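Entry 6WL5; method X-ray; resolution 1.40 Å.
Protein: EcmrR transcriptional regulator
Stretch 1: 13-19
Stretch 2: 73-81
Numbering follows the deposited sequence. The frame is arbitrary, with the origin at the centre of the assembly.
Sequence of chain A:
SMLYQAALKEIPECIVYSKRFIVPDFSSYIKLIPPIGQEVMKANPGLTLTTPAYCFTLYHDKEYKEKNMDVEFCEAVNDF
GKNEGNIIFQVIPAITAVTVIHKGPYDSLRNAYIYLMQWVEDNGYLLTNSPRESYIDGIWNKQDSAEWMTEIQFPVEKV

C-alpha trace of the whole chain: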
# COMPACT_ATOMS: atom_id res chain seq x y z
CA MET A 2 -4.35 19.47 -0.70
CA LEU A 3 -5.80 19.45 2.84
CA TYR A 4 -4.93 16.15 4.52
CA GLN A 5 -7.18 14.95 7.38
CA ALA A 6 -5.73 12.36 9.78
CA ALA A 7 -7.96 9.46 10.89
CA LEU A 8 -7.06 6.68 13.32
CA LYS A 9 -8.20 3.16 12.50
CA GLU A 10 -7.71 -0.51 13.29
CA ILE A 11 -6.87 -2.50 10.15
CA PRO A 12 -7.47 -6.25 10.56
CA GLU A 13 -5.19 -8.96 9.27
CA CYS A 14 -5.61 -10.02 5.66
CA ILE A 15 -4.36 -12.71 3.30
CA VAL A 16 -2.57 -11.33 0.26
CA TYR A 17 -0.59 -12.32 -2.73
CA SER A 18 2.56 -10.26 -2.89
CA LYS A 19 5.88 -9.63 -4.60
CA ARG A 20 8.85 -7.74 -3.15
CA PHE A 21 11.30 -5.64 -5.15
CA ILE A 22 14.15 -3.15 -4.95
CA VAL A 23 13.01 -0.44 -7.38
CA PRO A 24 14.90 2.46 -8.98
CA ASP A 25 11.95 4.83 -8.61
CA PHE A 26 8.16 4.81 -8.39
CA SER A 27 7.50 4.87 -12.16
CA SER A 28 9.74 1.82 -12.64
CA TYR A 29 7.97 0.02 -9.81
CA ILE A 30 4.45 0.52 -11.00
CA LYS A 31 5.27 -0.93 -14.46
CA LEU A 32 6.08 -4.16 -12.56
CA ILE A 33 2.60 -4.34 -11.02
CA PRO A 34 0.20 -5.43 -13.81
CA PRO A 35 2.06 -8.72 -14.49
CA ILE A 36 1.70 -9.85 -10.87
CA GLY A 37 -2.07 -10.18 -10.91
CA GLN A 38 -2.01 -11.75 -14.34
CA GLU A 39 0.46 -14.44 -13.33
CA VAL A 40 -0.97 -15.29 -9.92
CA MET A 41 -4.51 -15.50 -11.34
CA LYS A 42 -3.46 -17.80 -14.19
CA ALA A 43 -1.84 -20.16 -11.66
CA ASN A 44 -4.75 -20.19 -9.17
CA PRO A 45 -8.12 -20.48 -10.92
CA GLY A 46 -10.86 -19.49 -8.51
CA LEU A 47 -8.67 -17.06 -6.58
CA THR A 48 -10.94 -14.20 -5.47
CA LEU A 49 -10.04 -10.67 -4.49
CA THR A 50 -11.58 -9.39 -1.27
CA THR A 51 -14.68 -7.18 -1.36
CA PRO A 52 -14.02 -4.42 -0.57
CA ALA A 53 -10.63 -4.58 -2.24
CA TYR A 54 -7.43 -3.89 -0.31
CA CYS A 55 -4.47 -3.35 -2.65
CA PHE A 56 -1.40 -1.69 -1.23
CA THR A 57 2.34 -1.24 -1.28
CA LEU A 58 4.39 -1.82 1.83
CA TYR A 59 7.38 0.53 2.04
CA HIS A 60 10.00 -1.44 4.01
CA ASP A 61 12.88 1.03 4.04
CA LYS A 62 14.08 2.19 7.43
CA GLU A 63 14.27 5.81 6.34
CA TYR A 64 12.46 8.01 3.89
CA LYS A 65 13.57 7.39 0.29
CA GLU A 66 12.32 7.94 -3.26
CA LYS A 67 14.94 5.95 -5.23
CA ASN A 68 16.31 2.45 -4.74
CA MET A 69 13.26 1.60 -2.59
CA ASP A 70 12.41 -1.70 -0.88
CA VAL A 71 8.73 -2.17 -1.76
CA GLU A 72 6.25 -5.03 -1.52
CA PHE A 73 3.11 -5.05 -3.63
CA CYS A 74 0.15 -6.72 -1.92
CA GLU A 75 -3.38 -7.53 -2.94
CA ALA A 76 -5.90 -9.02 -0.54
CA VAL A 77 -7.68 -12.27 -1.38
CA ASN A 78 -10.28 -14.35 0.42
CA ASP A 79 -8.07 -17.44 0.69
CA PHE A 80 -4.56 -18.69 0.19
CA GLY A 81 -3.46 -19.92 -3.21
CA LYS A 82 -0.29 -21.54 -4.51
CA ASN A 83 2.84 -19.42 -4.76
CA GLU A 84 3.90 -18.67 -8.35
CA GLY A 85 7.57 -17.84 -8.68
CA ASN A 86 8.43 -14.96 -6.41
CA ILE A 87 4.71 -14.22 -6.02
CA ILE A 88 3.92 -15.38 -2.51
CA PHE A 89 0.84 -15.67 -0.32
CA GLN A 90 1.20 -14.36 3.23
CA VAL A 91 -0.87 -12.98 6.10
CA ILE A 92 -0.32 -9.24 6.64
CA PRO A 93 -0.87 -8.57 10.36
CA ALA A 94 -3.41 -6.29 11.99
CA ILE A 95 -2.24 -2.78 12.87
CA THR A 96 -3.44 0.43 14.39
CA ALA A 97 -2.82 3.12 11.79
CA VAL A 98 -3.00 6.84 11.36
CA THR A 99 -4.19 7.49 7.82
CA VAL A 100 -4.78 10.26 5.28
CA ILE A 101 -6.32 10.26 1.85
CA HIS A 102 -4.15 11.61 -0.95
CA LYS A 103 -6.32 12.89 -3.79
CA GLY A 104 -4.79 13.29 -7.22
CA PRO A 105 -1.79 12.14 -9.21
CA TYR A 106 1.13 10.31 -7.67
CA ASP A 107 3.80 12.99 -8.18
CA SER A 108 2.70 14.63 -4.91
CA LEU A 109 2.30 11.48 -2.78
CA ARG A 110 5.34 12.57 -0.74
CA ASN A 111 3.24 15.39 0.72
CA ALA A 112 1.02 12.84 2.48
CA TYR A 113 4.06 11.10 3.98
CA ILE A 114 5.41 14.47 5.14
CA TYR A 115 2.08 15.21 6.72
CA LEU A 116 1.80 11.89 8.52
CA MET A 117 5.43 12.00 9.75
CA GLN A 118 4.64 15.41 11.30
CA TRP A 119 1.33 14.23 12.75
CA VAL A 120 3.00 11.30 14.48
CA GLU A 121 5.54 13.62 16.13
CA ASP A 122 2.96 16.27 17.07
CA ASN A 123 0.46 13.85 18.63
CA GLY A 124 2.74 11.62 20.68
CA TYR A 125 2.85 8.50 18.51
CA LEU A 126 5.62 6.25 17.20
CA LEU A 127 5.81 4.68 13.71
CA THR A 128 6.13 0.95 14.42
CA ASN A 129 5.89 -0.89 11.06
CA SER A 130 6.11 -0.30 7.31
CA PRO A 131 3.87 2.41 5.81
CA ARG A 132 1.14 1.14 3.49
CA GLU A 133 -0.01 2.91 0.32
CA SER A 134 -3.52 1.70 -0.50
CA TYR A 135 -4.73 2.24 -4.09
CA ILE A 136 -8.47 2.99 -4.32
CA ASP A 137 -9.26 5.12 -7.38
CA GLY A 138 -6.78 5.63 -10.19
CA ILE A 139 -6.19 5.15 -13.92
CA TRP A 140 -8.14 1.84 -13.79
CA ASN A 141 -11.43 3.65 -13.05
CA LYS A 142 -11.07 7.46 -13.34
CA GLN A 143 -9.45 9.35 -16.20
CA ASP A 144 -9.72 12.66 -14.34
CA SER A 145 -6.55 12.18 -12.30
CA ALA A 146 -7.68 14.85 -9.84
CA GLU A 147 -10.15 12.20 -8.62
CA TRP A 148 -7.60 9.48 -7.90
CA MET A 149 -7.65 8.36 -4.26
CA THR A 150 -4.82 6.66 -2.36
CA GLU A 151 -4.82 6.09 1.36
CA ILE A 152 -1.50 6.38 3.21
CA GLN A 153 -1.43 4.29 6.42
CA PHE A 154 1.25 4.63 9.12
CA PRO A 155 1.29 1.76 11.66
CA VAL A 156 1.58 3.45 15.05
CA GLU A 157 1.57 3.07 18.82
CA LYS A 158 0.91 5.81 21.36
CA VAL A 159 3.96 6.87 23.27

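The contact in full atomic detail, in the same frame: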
# COMPACT_ATOMS: atom_id res chain seq x y z
N GLU A 13 -6.05 -8.13 10.11
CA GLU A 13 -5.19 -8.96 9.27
C GLU A 13 -5.90 -9.36 7.98
O GLU A 13 -7.13 -9.45 7.90
CB GLU A 13 -4.70 -10.19 10.05
CG GLU A 13 -5.67 -11.30 10.18
CD GLU A 13 -5.08 -12.49 10.89
OE1 GLU A 13 -5.55 -13.59 10.61
OE2 GLU A 13 -4.16 -12.33 11.72
N CYS A 14 -5.10 -9.57 6.94
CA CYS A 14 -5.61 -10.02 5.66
C CYS A 14 -4.63 -10.99 5.03
O CYS A 14 -3.44 -10.99 5.34
CB CYS A 14 -5.86 -8.86 4.71
SG CYS A 14 -4.41 -7.84 4.33
N ILE A 15 -5.16 -11.84 4.15
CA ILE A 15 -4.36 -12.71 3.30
C ILE A 15 -4.15 -11.97 2.01
O ILE A 15 -5.10 -11.39 1.46
CB ILE A 15 -5.10 -14.02 3.02
CG1 ILE A 15 -5.55 -14.70 4.31
CG2 ILE A 15 -4.23 -14.96 2.14
CD1 ILE A 15 -6.55 -15.82 4.08
N VAL A 16 -2.91 -11.98 1.51
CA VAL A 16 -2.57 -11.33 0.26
C VAL A 16 -1.73 -12.26 -0.60
O VAL A 16 -1.05 -13.16 -0.11
CB VAL A 16 -1.79 -10.00 0.48
CG1 VAL A 16 -2.56 -9.06 1.38
CG2 VAL A 16 -0.36 -10.24 1.00
N TYR A 17 -1.72 -11.97 -1.89
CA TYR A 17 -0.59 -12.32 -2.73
C TYR A 17 0.30 -11.10 -2.84
O TYR A 17 -0.18 -9.97 -2.69
CB TYR A 17 -0.99 -12.89 -4.09
CG TYR A 17 -1.75 -12.01 -5.04
CD1 TYR A 17 -1.11 -11.10 -5.86
CD2 TYR A 17 -3.13 -12.15 -5.16
CE1 TYR A 17 -1.83 -10.33 -6.77
CE2 TYR A 17 -3.84 -11.39 -6.05
CZ TYR A 17 -3.20 -10.48 -6.84
OH TYR A 17 -3.96 -9.77 -7.72
N SER A 18 1.60 -11.34 -3.03
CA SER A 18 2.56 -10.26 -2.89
C SER A 18 3.85 -10.57 -3.65
O SER A 18 4.18 -11.73 -3.92
CB SER A 18 2.87 -10.04 -1.40
OG SER A 18 3.51 -11.19 -0.85
N LYS A 19 4.56 -9.51 -4.03
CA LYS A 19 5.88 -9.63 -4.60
C LYS A 19 6.72 -8.46 -4.10
O LYS A 19 6.23 -7.34 -4.04
CB LYS A 19 5.86 -9.66 -6.14
CG LYS A 19 7.19 -10.06 -6.75
CD LYS A 19 7.07 -10.42 -8.22
CE LYS A 19 8.42 -10.72 -8.86
NZ LYS A 19 8.23 -11.25 -10.25
N PHE A 73 4.47 -5.20 -3.16
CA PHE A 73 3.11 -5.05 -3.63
C PHE A 73 2.26 -6.16 -3.06
O PHE A 73 2.61 -7.35 -3.16
CB PHE A 73 3.05 -5.17 -5.15
CG PHE A 73 1.68 -5.06 -5.66
CD1 PHE A 73 1.04 -3.85 -5.66
CD2 PHE A 73 0.99 -6.19 -6.05
CE1 PHE A 73 -0.25 -3.74 -6.15
CE2 PHE A 73 -0.30 -6.10 -6.56
CZ PHE A 73 -0.92 -4.87 -6.59
N CYS A 74 1.09 -5.79 -2.55
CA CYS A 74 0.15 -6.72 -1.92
C CYS A 74 -1.27 -6.51 -2.41
O CYS A 74 -1.73 -5.39 -2.61
CB CYS A 74 0.14 -6.51 -0.40
SG CYS A 74 1.72 -6.73 0.43
N GLU A 75 -1.98 -7.61 -2.60
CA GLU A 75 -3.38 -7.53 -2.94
C GLU A 75 -4.13 -8.58 -2.14
O GLU A 75 -3.77 -9.76 -2.16
CB GLU A 75 -3.54 -7.72 -4.46
CG GLU A 75 -4.89 -7.36 -4.99
CD GLU A 75 -4.88 -6.86 -6.44
OE1 GLU A 75 -5.92 -6.31 -6.83
OE2 GLU A 75 -3.87 -7.08 -7.20
N ALA A 76 -5.17 -8.14 -1.46
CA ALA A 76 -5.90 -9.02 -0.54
C ALA A 76 -6.85 -9.95 -1.27
O ALA A 76 -7.63 -9.53 -2.14
CB ALA A 76 -6.69 -8.18 0.47
N VAL A 77 -6.85 -11.22 -0.83
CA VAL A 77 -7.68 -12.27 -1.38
C VAL A 77 -8.44 -12.96 -0.24
O VAL A 77 -8.11 -12.84 0.93
CB VAL A 77 -6.86 -13.32 -2.17
CG1 VAL A 77 -6.26 -12.72 -3.43
CG2 VAL A 77 -5.80 -13.92 -1.28
N ASN A 78 -9.50 -13.69 -0.62
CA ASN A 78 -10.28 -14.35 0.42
C ASN A 78 -9.61 -15.62 0.95
O ASN A 78 -9.82 -15.98 2.10
CB ASN A 78 -11.69 -14.68 -0.07
CG ASN A 78 -12.56 -13.44 -0.22
OD1 ASN A 78 -12.49 -12.53 0.58
ND2 ASN A 78 -13.38 -13.42 -1.25
N ASP A 79 -8.80 -16.30 0.14
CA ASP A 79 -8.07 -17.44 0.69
C ASP A 79 -6.71 -17.61 0.04
O ASP A 79 -6.41 -17.04 -1.01
CB ASP A 79 -8.87 -18.73 0.54
CG ASP A 79 -10.30 -18.59 0.99
OD1 ASP A 79 -11.10 -17.98 0.24
OD2 ASP A 79 -10.61 -19.10 2.08
N PHE A 80 -5.88 -18.40 0.71
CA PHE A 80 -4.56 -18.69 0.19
C PHE A 80 -4.66 -19.40 -1.16
O PHE A 80 -5.58 -20.19 -1.41
CB PHE A 80 -3.82 -19.63 1.14
CG PHE A 80 -3.17 -18.93 2.28
CD1 PHE A 80 -3.90 -18.53 3.38
CD2 PHE A 80 -1.80 -18.65 2.24
CE1 PHE A 80 -3.30 -17.87 4.44
CE2 PHE A 80 -1.19 -17.99 3.29
CZ PHE A 80 -1.94 -17.60 4.39
N GLY A 81 -3.69 -19.12 -2.02
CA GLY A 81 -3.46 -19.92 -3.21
C GLY A 81 -2.07 -20.52 -3.19
O GLY A 81 -1.41 -20.58 -2.14
O HOH W 1 -7.95 -11.70 3.31

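Residues 14-19 form a strand that runs antiparallel to the strand of stretch 2, and together the two stretches bury 655 Å² of surface. Glu13 precedes the strand and makes no contact. Cys14 is peripheral: its CB lies 4.4 Å from Ala76 CB.

Ile15 is the most heavily covered residue. Its O accepts a hydrogen bond from Val77 N at 2.9 Å. The return bond is replaced by a water, which accepts from Ile15 N (2.9 Å) and donates to Val77 O (2.6 Å). The branched apolar side chain suits its place between Val77 and Phe80. Ile15 CG2 sits 3.9 Å from Val77 CG2 and lies over one face of the Phe80 ring, 3.9 Å from its centroid, a CH-pi contact.

Val16 points to the other face of the sheet, with Ala76 and Cys74. Its CG2 is 4.0 Å from Cys74 CB, and its CG1 is 4.3 Å from Ala76 CB. The small Ala76 side chain accompanies a close backbone approach, 4.1 Å between Val16 CA and Ala76 CA.

Tyr17 pairs with Glu75 through two backbone bonds, Tyr17 N to Glu75 O and Glu75 N to Tyr17 O, both 3.0 Å. Its ring rises from the sheet and leans toward stretch 2, with Glu75 CB over one face, 4.0 Å from the centroid. Val77 CG1 meets the ring edge, 3.6 Å from Tyr17 CD2. Tyr17 OH lies 2.7 Å from Glu75 OE2. The ring thus offers carbon to both neighbours and keeps its polar end at the carboxylate.

Ser18 is buried beside Cys74, its CB 4.0 Å from Cys74 SG. Its hydroxyl is satisfied elsewhere in the structure.

Lys19 pairs with Phe73: Lys19 N bonds Phe73 O at 3.0 Å, and Phe73 N bonds Lys19 O at 2.9 Å. Its extended side chain leads away.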